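Local coordinates for cytidine deaminase (Mycobacterium leprae, PDB 3R2N), which probably catalyses the zinc-dependent hydrolytic deamination of cytidine to uridine in pyrimidine salvage, at residues D[8-14]-D[79-83]; D[17-21]-D[83-87]; D[45-50]-D[60-65]. Where two conformers were deposited one is given. Numbering follows the deposited sequence.

Contact 1 of 3, residues D[8-14]-D[79-83]; sequences VNWDTLQ and AVYCV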
ATOM      1  N   VAL D   8      -8.678  12.059 -28.647  1.00 53.59           N
ATOM      2  CA  VAL D   8      -7.482  11.530 -28.005  1.00 51.53           C
ATOM      3  C   VAL D   8      -6.644  10.799 -29.049  1.00 51.38           C
ATOM      4  O   VAL D   8      -7.168   9.946 -29.786  1.00 51.88           O
ATOM      5  CB  VAL D   8      -7.810  10.635 -26.784  1.00 50.46           C
ATOM      6  CG1 VAL D   8      -6.568   9.900 -26.308  1.00 49.39           C
ATOM      7  CG2 VAL D   8      -8.381  11.480 -25.648  1.00 49.51           C
ATOM      8  N   ASN D   9      -5.371  11.192 -29.140  1.00 50.47           N
ATOM      9  CA  ASN D   9      -4.389  10.485 -29.961  1.00 51.02           C
ATOM     10  C   ASN D   9      -3.719   9.383 -29.158  1.00 49.59           C
ATOM     11  O   ASN D   9      -2.790   9.629 -28.397  1.00 49.00           O
ATOM     12  CB  ASN D   9      -3.329  11.428 -30.547  1.00 51.41           C
ATOM     13  CG  ASN D   9      -2.507  10.767 -31.661  1.00 53.25           C
ATOM     14  OD1 ASN D   9      -2.113   9.598 -31.566  1.00 53.59           O
ATOM     15  ND2 ASN D   9      -2.247  11.523 -32.726  1.00 53.83           N
ATOM     16  N   TRP D  10      -4.195   8.162 -29.344  1.00 49.51           N
ATOM     17  CA  TRP D  10      -3.727   7.040 -28.546  1.00 48.31           C
ATOM     18  C   TRP D  10      -2.314   6.585 -28.922  1.00 48.55           C
ATOM     19  O   TRP D  10      -1.564   6.125 -28.069  1.00 47.69           O
ATOM     20  CB  TRP D  10      -4.739   5.900 -28.606  1.00 48.50           C
ATOM     21  CG  TRP D  10      -6.079   6.263 -28.025  1.00 47.01           C
ATOM     22  CD1 TRP D  10      -7.196   6.647 -28.721  1.00 47.66           C
ATOM     23  CD2 TRP D  10      -6.449   6.269 -26.631  1.00 44.48           C
ATOM     24  NE1 TRP D  10      -8.238   6.881 -27.847  1.00 46.57           N
ATOM     25  CE2 TRP D  10      -7.807   6.665 -26.560  1.00 44.27           C
ATOM     26  CE3 TRP D  10      -5.766   5.970 -25.439  1.00 43.66           C
ATOM     27  CZ2 TRP D  10      -8.501   6.771 -25.348  1.00 42.51           C
ATOM     28  CZ3 TRP D  10      -6.452   6.076 -24.230  1.00 42.98           C
ATOM     29  CH2 TRP D  10      -7.817   6.473 -24.197  1.00 43.55           C
ATOM     30  N   ASP D  11      -1.961   6.726 -30.198  1.00 49.80           N
ATOM     31  CA  ASP D  11      -0.573   6.604 -30.654  1.00 50.32           C
ATOM     32  C   ASP D  11       0.419   7.427 -29.816  1.00 48.35           C
ATOM     33  O   ASP D  11       1.475   6.928 -29.404  1.00 47.89           O
ATOM     34  CB  ASP D  11      -0.471   7.060 -32.109  1.00 52.79           C
ATOM     35  CG  ASP D  11      -0.198   5.919 -33.057  1.00 57.61           C
ATOM     36  OD1 ASP D  11       0.970   5.431 -33.059  1.00 60.71           O
ATOM     37  OD2 ASP D  11      -1.139   5.524 -33.798  1.00 59.80           O
ATOM     38  N   THR D  12       0.092   8.695 -29.590  1.00 46.67           N
ATOM     39  CA  THR D  12       0.992   9.576 -28.860  1.00 45.31           C
ATOM     40  C   THR D  12       1.193   9.051 -27.455  1.00 42.98           C
ATOM     41  O   THR D  12       2.324   8.911 -27.001  1.00 42.66           O
ATOM     42  CB  THR D  12       0.468  10.991 -28.831  1.00 45.07           C
ATOM     43  OG1 THR D  12       0.476  11.491 -30.163  1.00 48.13           O
ATOM     44  CG2 THR D  12       1.338  11.881 -27.971  1.00 44.62           C
ATOM     45  N   LEU D  13       0.094   8.729 -26.784  1.00 41.60           N
ATOM     46  CA  LEU D  13       0.160   8.134 -25.445  1.00 39.45           C
ATOM     47  C   LEU D  13       0.992   6.828 -25.402  1.00 39.63           C
ATOM     48  O   LEU D  13       1.798   6.634 -24.490  1.00 38.39           O
ATOM     49  CB  LEU D  13      -1.247   7.924 -24.891  1.00 38.29           C
ATOM     50  CG  LEU D  13      -2.065   9.187 -24.627  1.00 37.04           C
ATOM     51  CD1 LEU D  13      -3.402   8.814 -24.015  1.00 36.31           C
ATOM     52  CD2 LEU D  13      -1.313  10.175 -23.721  1.00 34.56           C
ATOM     53  N   GLN D  14       0.839   5.970 -26.418  1.00 40.87           N
ATOM     54  CA  GLN D  14       1.526   4.666 -26.447  1.00 41.31           C
ATOM     55  C   GLN D  14       3.043   4.821 -26.596  1.00 41.32           C
ATOM     56  O   GLN D  14       3.834   4.201 -25.836  1.00 41.37           O
ATOM     57  CB  GLN D  14       0.871   3.730 -27.481  1.00 42.81           C
ATOM     58  CG  GLN D  14       1.753   3.162 -28.578  1.00 47.21           C
ATOM     59  CD  GLN D  14       2.492   1.924 -28.169  1.00 50.09           C
ATOM     60  OE1 GLN D  14       3.680   1.777 -28.458  1.00 52.14           O
ATOM     61  NE2 GLN D  14       1.799   1.013 -27.497  1.00 51.00           N
ATOM     62  N   ALA D  79      -7.266  10.806 -20.422  1.00 32.90           N
ATOM     63  CA  ALA D  79      -7.014   9.560 -21.139  1.00 32.74           C
ATOM     64  C   ALA D  79      -5.705   8.944 -20.675  1.00 32.26           C
ATOM     65  O   ALA D  79      -4.727   9.663 -20.462  1.00 32.11           O
ATOM     66  CB  ALA D  79      -7.005   9.786 -22.654  1.00 32.99           C
ATOM     67  N   VAL D  80      -5.683   7.620 -20.534  1.00 31.65           N
ATOM     68  CA  VAL D  80      -4.510   6.922 -19.992  1.00 31.46           C
ATOM     69  C   VAL D  80      -4.197   5.654 -20.793  1.00 32.26           C
ATOM     70  O   VAL D  80      -5.111   4.895 -21.157  1.00 32.35           O
ATOM     71  CB  VAL D  80      -4.720   6.540 -18.498  1.00 30.75           C
ATOM     72  CG1 VAL D  80      -3.551   5.752 -17.963  1.00 29.88           C
ATOM     73  CG2 VAL D  80      -4.923   7.763 -17.669  1.00 30.65           C
ATOM     74  N   TYR D  81      -2.903   5.429 -21.042  1.00 32.08           N
ATOM     75  CA  TYR D  81      -2.417   4.260 -21.772  1.00 32.43           C
ATOM     76  C   TYR D  81      -1.227   3.654 -21.004  1.00 32.35           C
ATOM     77  O   TYR D  81      -0.153   4.278 -20.913  1.00 32.27           O
ATOM     78  CB  TYR D  81      -1.963   4.698 -23.175  1.00 32.91           C
ATOM     79  CG  TYR D  81      -1.930   3.616 -24.254  1.00 33.94           C
ATOM     80  CD1 TYR D  81      -2.299   3.903 -25.559  1.00 35.33           C
ATOM     81  CD2 TYR D  81      -1.501   2.317 -23.976  1.00 34.05           C
ATOM     82  CE1 TYR D  81      -2.273   2.907 -26.561  1.00 35.56           C
ATOM     83  CE2 TYR D  81      -1.454   1.330 -24.973  1.00 33.53           C
ATOM     84  CZ  TYR D  81      -1.850   1.631 -26.245  1.00 35.66           C
ATOM     85  OH  TYR D  81      -1.811   0.647 -27.199  1.00 36.68           O
ATOM     86  N   CYS D  82      -1.427   2.455 -20.451  1.00 32.40           N
ATOM     87  CA  CYS D  82      -0.379   1.755 -19.711  0.70 32.78           C
ATOM     88  C   CYS D  82       0.256   0.657 -20.582  1.00 33.48           C
ATOM     89  O   CYS D  82      -0.441  -0.044 -21.349  1.00 34.48           O
ATOM     90  CB  CYS D  82      -0.989   1.183 -18.433  0.70 32.84           C
ATOM     91  SG  CYS D  82       0.126   0.521 -17.207  0.70 34.31           S
ATOM     92  N   VAL D  83       1.578   0.516 -20.482  1.00 33.14           N
ATOM     93  CA  VAL D  83       2.296  -0.441 -21.330  1.00 33.94           C
ATOM     94  C   VAL D  83       3.204  -1.420 -20.600  1.00 34.38           C
ATOM     95  O   VAL D  83       3.790  -1.100 -19.541  1.00 33.47           O
ATOM     96  CB  VAL D  83       3.162   0.258 -22.399  1.00 34.96           C
ATOM     97  CG1 VAL D  83       2.272   1.035 -23.439  1.00 33.82           C
ATOM     98  CG2 VAL D  83       4.251   1.105 -21.730  1.00 33.25           C
TER

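Contact 2 of 3, residues D[17-21]-D[83-87]; sequences AVAAR and VDGNG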
ATOM      1  N   ALA D  17       4.454   6.360 -23.347  1.00 35.80           N
ATOM      2  CA  ALA D  17       4.555   5.324 -22.315  1.00 35.07           C
ATOM      3  C   ALA D  17       5.701   4.341 -22.569  1.00 35.71           C
ATOM      4  O   ALA D  17       6.354   3.907 -21.633  1.00 35.90           O
ATOM      5  CB  ALA D  17       3.215   4.574 -22.148  1.00 34.81           C
ATOM      6  N   VAL D  18       5.935   3.972 -23.828  1.00 37.07           N
ATOM      7  CA  VAL D  18       7.088   3.143 -24.185  1.00 37.18           C
ATOM      8  C   VAL D  18       8.347   3.898 -23.794  1.00 37.69           C
ATOM      9  O   VAL D  18       9.239   3.333 -23.153  1.00 38.17           O
ATOM     10  CB  VAL D  18       7.105   2.814 -25.706  1.00 38.87           C
ATOM     11  CG1 VAL D  18       8.527   2.431 -26.189  1.00 38.61           C
ATOM     12  CG2 VAL D  18       6.083   1.730 -26.016  1.00 37.58           C
ATOM     13  N   ALA D  19       8.396   5.184 -24.149  1.00 37.42           N
ATOM     14  CA  ALA D  19       9.548   6.020 -23.842  1.00 37.47           C
ATOM     15  C   ALA D  19       9.809   6.094 -22.333  1.00 36.69           C
ATOM     16  O   ALA D  19      10.946   5.859 -21.882  1.00 37.66           O
ATOM     17  CB  ALA D  19       9.352   7.429 -24.434  1.00 37.61           C
ATOM     18  N   ALA D  20       8.774   6.384 -21.544  1.00 35.03           N
ATOM     19  CA  ALA D  20       8.973   6.534 -20.091  1.00 34.76           C
ATOM     20  C   ALA D  20       9.448   5.211 -19.458  1.00 34.64           C
ATOM     21  O   ALA D  20      10.214   5.211 -18.486  1.00 34.71           O
ATOM     22  CB  ALA D  20       7.691   7.047 -19.396  1.00 32.92           C
ATOM     23  N   ARG D  21       9.018   4.096 -20.053  1.00 35.11           N
ATOM     24  CA  ARG D  21       9.302   2.749 -19.555  1.00 35.00           C
ATOM     25  C   ARG D  21      10.818   2.477 -19.427  1.00 35.48           C
ATOM     26  O   ARG D  21      11.238   1.677 -18.584  1.00 35.48           O
ATOM     27  CB  ARG D  21       8.615   1.704 -20.443  1.00 35.40           C
ATOM     28  CG  ARG D  21       8.631   0.278 -19.892  1.00 35.41           C
ATOM     29  CD  ARG D  21       9.211  -0.669 -20.929  1.00 38.95           C
ATOM     30  NE  ARG D  21       8.278  -0.861 -22.031  1.00 40.95           N
ATOM     31  CZ  ARG D  21       8.624  -0.978 -23.302  1.00 42.08           C
ATOM     32  NH1 ARG D  21       9.898  -0.914 -23.657  1.00 42.76           N
ATOM     33  NH2 ARG D  21       7.684  -1.154 -24.221  1.00 43.21           N
ATOM     34  N   VAL D  83       1.578   0.516 -20.482  1.00 33.14           N
ATOM     35  CA  VAL D  83       2.296  -0.441 -21.330  1.00 33.94           C
ATOM     36  C   VAL D  83       3.204  -1.420 -20.600  1.00 34.38           C
ATOM     37  O   VAL D  83       3.790  -1.100 -19.541  1.00 33.47           O
ATOM     38  CB  VAL D  83       3.162   0.258 -22.399  1.00 34.96           C
ATOM     39  CG1 VAL D  83       2.272   1.035 -23.439  1.00 33.82           C
ATOM     40  CG2 VAL D  83       4.251   1.105 -21.730  1.00 33.25           C
ATOM     41  N   ASP D  84       3.331  -2.619 -21.169  1.00 34.92           N
ATOM     42  CA  ASP D  84       4.284  -3.581 -20.644  1.00 34.97           C
ATOM     43  C   ASP D  84       5.585  -3.541 -21.468  1.00 36.48           C
ATOM     44  O   ASP D  84       5.750  -2.664 -22.327  1.00 36.67           O
ATOM     45  CB  ASP D  84       3.672  -4.979 -20.594  1.00 35.56           C
ATOM     46  CG  ASP D  84       3.393  -5.555 -21.986  1.00 36.74           C
ATOM     47  OD1 ASP D  84       3.963  -5.069 -22.993  1.00 37.77           O
ATOM     48  OD2 ASP D  84       2.590  -6.498 -22.067  1.00 37.88           O
ATOM     49  N   GLY D  85       6.494  -4.487 -21.211  1.00 37.49           N
ATOM     50  CA  GLY D  85       7.796  -4.551 -21.885  1.00 39.17           C
ATOM     51  C   GLY D  85       7.766  -4.706 -23.405  1.00 41.28           C
ATOM     52  O   GLY D  85       8.767  -4.431 -24.067  1.00 41.91           O
ATOM     53  N   ASN D  86       6.629  -5.139 -23.959  1.00 42.31           N
ATOM     54  CA  ASN D  86       6.472  -5.263 -25.421  1.00 44.22           C
ATOM     55  C   ASN D  86       5.745  -4.075 -26.023  1.00 43.86           C
ATOM     56  O   ASN D  86       5.570  -4.001 -27.252  1.00 44.40           O
ATOM     57  CB  ASN D  86       5.772  -6.570 -25.817  1.00 45.21           C
ATOM     58  CG  ASN D  86       6.538  -7.805 -25.353  1.00 48.23           C
ATOM     59  OD1 ASN D  86       7.782  -7.814 -25.307  1.00 51.33           O
ATOM     60  ND2 ASN D  86       5.797  -8.857 -24.986  1.00 49.35           N
ATOM     61  N   GLY D  87       5.334  -3.148 -25.155  1.00 41.86           N
ATOM     62  CA  GLY D  87       4.584  -1.981 -25.591  1.00 41.51           C
ATOM     63  C   GLY D  87       3.106  -2.259 -25.786  1.00 41.39           C
ATOM     64  O   GLY D  87       2.369  -1.413 -26.289  1.00 41.31           O
TER

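Contact 3 of 3, residues D[45-50]-D[60-65]; sequences ITGVNV and CAECSM. With ZN (zinc ion), chain K; EDO (1,2-ethanediol), chain L.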
ATOM      1  N   ILE D  45       1.345  13.636 -19.215  1.00 32.56           N
ATOM      2  CA  ILE D  45       2.134  13.169 -18.098  1.00 31.44           C
ATOM      3  C   ILE D  45       2.447  11.680 -18.205  1.00 31.18           C
ATOM      4  O   ILE D  45       1.838  10.984 -19.005  1.00 31.26           O
ATOM      5  CB  ILE D  45       1.543  13.578 -16.724  1.00 31.07           C
ATOM      6  CG1 ILE D  45       0.127  13.017 -16.514  1.00 29.58           C
ATOM      7  CG2 ILE D  45       1.611  15.110 -16.597  1.00 30.21           C
ATOM      8  CD1 ILE D  45      -0.497  13.417 -15.160  1.00 27.12           C
ATOM      9  N   THR D  46       3.438  11.214 -17.444  1.00 30.85           N
ATOM     10  CA  THR D  46       3.897   9.819 -17.508  1.00 29.94           C
ATOM     11  C   THR D  46       4.248   9.331 -16.109  1.00 29.28           C
ATOM     12  O   THR D  46       4.269  10.117 -15.164  1.00 28.51           O
ATOM     13  CB  THR D  46       5.169   9.677 -18.321  1.00 30.76           C
ATOM     14  OG1 THR D  46       6.243  10.315 -17.602  1.00 31.39           O
ATOM     15  CG2 THR D  46       5.024  10.287 -19.714  1.00 30.76           C
ATOM     16  N   GLY D  47       4.533   8.031 -16.002  1.00 28.76           N
ATOM     17  CA  GLY D  47       4.879   7.380 -14.739  1.00 27.84           C
ATOM     18  C   GLY D  47       5.480   6.023 -15.065  1.00 28.20           C
ATOM     19  O   GLY D  47       5.150   5.432 -16.106  1.00 28.41           O
ATOM     20  N   VAL D  48       6.383   5.563 -14.203  1.00 27.15           N
ATOM     21  CA  VAL D  48       6.998   4.243 -14.317  1.00 27.89           C
ATOM     22  C   VAL D  48       6.830   3.521 -12.997  1.00 28.41           C
ATOM     23  O   VAL D  48       6.703   4.168 -11.927  1.00 28.52           O
ATOM     24  CB  VAL D  48       8.518   4.326 -14.609  1.00 28.37           C
ATOM     25  CG1 VAL D  48       8.760   4.991 -15.958  1.00 27.50           C
ATOM     26  CG2 VAL D  48       9.255   5.075 -13.481  1.00 28.30           C
ATOM     27  N   ASN D  49       6.826   2.193 -13.042  1.00 28.58           N
ATOM     28  CA  ASN D  49       6.708   1.461 -11.793  1.00 28.77           C
ATOM     29  C   ASN D  49       7.993   1.525 -11.028  1.00 28.85           C
ATOM     30  O   ASN D  49       9.052   1.548 -11.636  1.00 28.96           O
ATOM     31  CB  ASN D  49       6.231   0.021 -11.962  1.00 28.83           C
ATOM     32  CG  ASN D  49       7.104  -0.822 -12.910  1.00 30.82           C
ATOM     33  OD1 ASN D  49       7.698  -0.339 -13.910  1.00 32.29           O
ATOM     34  ND2 ASN D  49       7.101  -2.128 -12.643  1.00 30.08           N
ATOM     35  N   VAL D  50       7.887   1.557  -9.696  1.00 28.73           N
ATOM     36  CA  VAL D  50       9.065   1.528  -8.824  1.00 28.96           C
ATOM     37  C   VAL D  50       8.983   0.445  -7.707  1.00 30.29           C
ATOM     38  O   VAL D  50       8.266   0.599  -6.697  1.00 30.41           O
ATOM     39  CB  VAL D  50       9.385   2.932  -8.258  1.00 28.99           C
ATOM     40  CG1 VAL D  50      10.723   2.934  -7.556  1.00 27.97           C
ATOM     41  CG2 VAL D  50       9.402   3.979  -9.396  1.00 28.53           C
ATOM     42  N   CYS D  60       2.981   1.424  -8.523  1.00 29.18           N
ATOM     43  CA  CYS D  60       2.647   1.133  -9.918  1.00 28.38           C
ATOM     44  C   CYS D  60       2.970   2.342 -10.774  1.00 27.51           C
ATOM     45  O   CYS D  60       3.122   3.442 -10.253  1.00 26.83           O
ATOM     46  CB  CYS D  60       1.187   0.742 -10.092  1.00 28.58           C
ATOM     47  SG  CYS D  60       0.729  -0.892  -9.374  1.00 30.32           S
ATOM     48  N   ALA D  61       3.083   2.123 -12.083  1.00 26.36           N
ATOM     49  CA  ALA D  61       3.280   3.198 -13.041  1.00 26.15           C
ATOM     50  C   ALA D  61       2.210   4.287 -12.869  1.00 25.96           C
ATOM     51  O   ALA D  61       2.545   5.484 -12.883  1.00 26.42           O
ATOM     52  CB  ALA D  61       3.288   2.635 -14.513  1.00 25.83           C
ATOM     53  N   GLU D  62       0.953   3.873 -12.678  1.00 25.31           N
ATOM     54  CA  GLU D  62      -0.191   4.792 -12.538  1.00 26.30           C
ATOM     55  C   GLU D  62      -0.064   5.681 -11.290  1.00 26.62           C
ATOM     56  O   GLU D  62      -0.403   6.863 -11.358  1.00 26.62           O
ATOM     57  CB  GLU D  62      -1.539   4.038 -12.533  1.00 25.97           C
ATOM     58  CG  GLU D  62      -1.792   3.169 -13.778  1.00 27.73           C
ATOM     59  CD  GLU D  62      -1.317   1.745 -13.582  1.00 31.05           C
ATOM     60  OE1 GLU D  62      -0.121   1.548 -13.253  1.00 32.33           O
ATOM     61  OE2 GLU D  62      -2.137   0.815 -13.725  1.00 31.58           O
ATOM     62  N   CYS D  63       0.405   5.101 -10.175  1.00 27.22           N
ATOM     63  CA  CYS D  63       0.816   5.870  -8.954  1.00 28.21           C
ATOM     64  C   CYS D  63       1.817   6.992  -9.312  1.00 28.42           C
ATOM     65  O   CYS D  63       1.649   8.146  -8.878  1.00 27.38           O
ATOM     66  CB  CYS D  63       1.475   4.967  -7.910  1.00 27.32           C
ATOM     67  SG  CYS D  63       0.421   3.653  -7.209  1.00 30.73           S
ATOM     68  N   SER D  64       2.847   6.649 -10.114  1.00 27.76           N
ATOM     69  CA  SER D  64       3.893   7.608 -10.369  1.00 28.00           C
ATOM     70  C   SER D  64       3.305   8.763 -11.140  1.00 28.39           C
ATOM     71  O   SER D  64       3.581   9.926 -10.831  1.00 29.63           O
ATOM     72  CB  SER D  64       5.086   7.004 -11.093  1.00 27.78           C
ATOM     73  OG  SER D  64       5.786   6.134 -10.246  1.00 27.80           O
ATOM     74  N   MET D  65       2.422   8.418 -12.065  1.00 28.47           N
ATOM     75  CA  MET D  65       1.756   9.384 -12.924  1.00 29.37           C
ATOM     76  C   MET D  65       0.836  10.307 -12.158  1.00 28.83           C
ATOM     77  O   MET D  65       0.816  11.506 -12.403  1.00 29.51           O
ATOM     78  CB  MET D  65       0.979   8.669 -14.041  1.00 28.68           C
ATOM     79  CG  MET D  65       0.202   9.644 -14.901  1.00 29.67           C
ATOM     80  SD  MET D  65      -0.818   8.823 -16.133  1.00 33.31           S
ATOM     81  CE  MET D  65      -1.981   7.960 -15.076  1.00 26.45           C
TER
HETATM   82 ZN    ZN K 135      -1.545  -0.829 -10.170  1.00 35.49          ZN
HETATM   83  C1  EDO L 136      -0.411  -2.300 -14.125  1.00 43.68           C
HETATM   84  O1  EDO L 136       0.354  -1.088 -14.288  1.00 44.58           O
HETATM   85  C2  EDO L 136      -0.865  -2.389 -12.673  1.00 41.76           C
HETATM   86  O2  EDO L 136      -1.587  -1.190 -12.313  1.00 36.72           O

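Contact 1 of 3, residues D[8-14]-D[79-83]
The ring of Tyr81 receives Gln14 over one face: Gln14 CB lies 3.7 Å from the Tyr81 ring centroid, 25° off its normal, a CH-pi contact. Leu13 follows the same line, with its CB 3.7 Å from Tyr81 CB and its CD1 4.0 Å from Ala79 CB. Toward the start of the helix, Trp10 brings its indole down to the strand. Trp10 CH2 and Val8 CG1 each approach Ala79 CB to 3.7 Å, so the small Ala79 leaves room for both larger side chains. Asn9 N-caps the helix, its OD1 accepting from Thr12 N at 3.1 Å, while the side-chain NE2 of Gln14 is hydrogen-bonded outside this pair, to Gly87 O. Axes of 10-14 and 79-83 pass 8.1 Å apart at 44°. Val80 points the other way, onto Met65 of helix 61-71. Helices thus pack on both faces of the sheet, the alpha/beta/alpha sandwich of the cytidine deaminase fold, with helix 10-21 on one face and helix 61-71 on the other.

Contact 2 of 3, residues D[17-21]-D[83-87]
Arg21 and Val83 bury the most surface here, 74 and 71 Å², and they divide the contact into a polar and an apolar half. Arg21 extends from the last part of helix 10-21 to the backbone of the turn 84-87. Arg21 NE and NH2 each lie 3.1 Å from Asp84 O, and both make weak hydrogen bonds to it. Asp84 O also accepts from Gly87 N at 2.9 Å, closing the type I beta turn, so the guanidinium meets a backbone oxygen already engaged in the turn. Gly85 O sits over one face of the guanidinium, 3.5 Å from Arg21 NH2, without a hydrogen bond. The turn is also fixed from within by an Asx turn, Asp84 OD1 accepting from Asn86 N at 2.8 Å. Gly87 adopts a positive phi of 82°, and its lack of a side chain leaves space for Val18, whose CG2 comes within 4.0 Å of Gly87 CA.

Val83, at the strand end, fills the apolar half: its CG2 lies 3.6 Å from Ala17 CB and 3.5 Å from Ala17 O. The third large contributor, Ala17, is small enough for the valine to press close to the helix backbone. One turn earlier on the helix, Gln14 NE2 is hydrogen-bonded to Gly87 O. Val83 pairs through its backbone with Gly34 of strand 34-39, Arg21 touches Pro32 just before that strand, and Ala20 rests on Thr46 and Val48 of strand 44-48, so this end of the helix spans from the loop after strand 77-83 to the sheet's edge strand within the chain.

Contact 3 of 3, residues D[45-50]-D[60-65]
Strand 45-48 and helix 61-65 run at 137° to each other, their axes closing to 5.4 Å, which brings the backbones almost into direct touch: Gly47 CA is 4.1 Å from Met65 CA, and Asn49 CA 4.0 Å from Ala61 CA. Gly47 makes this possible, because a CB there would clash with Ala61 O and Met65 N. At this distance two CA-H...O contacts form, from Gly47 CA to Ala61 O at 3.5 Å and from Met65 CA to Thr46 O at 3.4 Å. Ile45 CG1 then packs on Met65 CG at 3.7 Å, and Met65 reaches on to Val80 of strand 77-83. Ser64 OG comes within 2.7 Å of Val48 O and shares a hydrogen bond with Ser67 OG of a second subunit, placing this junction beside a tetramer interface.

At the start of the helix Cys60, the N-cap residue, binds zinc through SG at 2.4 Å. A 1,2-ethanediol, probably from the crystallisation liquor, coordinates the zinc through O2 at 2.2 Å, and its O1 donates to Glu62 OE1 at 2.9 Å. Cys60-Ala61-Glu62 matches the Cys-Ala-Glu zinc motif of the cytidine deaminase family. Cys93 and Cys96, the other two thiolate ligands, come from the start of helix 94-104, so the zinc sits where the N-terminal ends of two helices meet, with helix 61-71 laid against the sheet.

Overall arrangement
From the N terminus, helix 10-21 opens two long-range closures: its first half meets strand 79-83 in contact 1, and its last turns meet residues 83-87 in contact 2. The two loops cross, since contact 2 both starts and ends later in the chain, and they finish on one continuous stretch that shares Val83; Tyr81 O also packs on Ala17 CB at 3.6 Å. Contact 3, a short closure between 45-50 and 60-65, falls within both loops. Its helix lies on the opposite face of the sheet from contact 1, and Cys82 SG reaches Glu62 CD at 4.1 Å on that side. Together the three join the first helix, the sheet and the zinc-bearing helix 61-71.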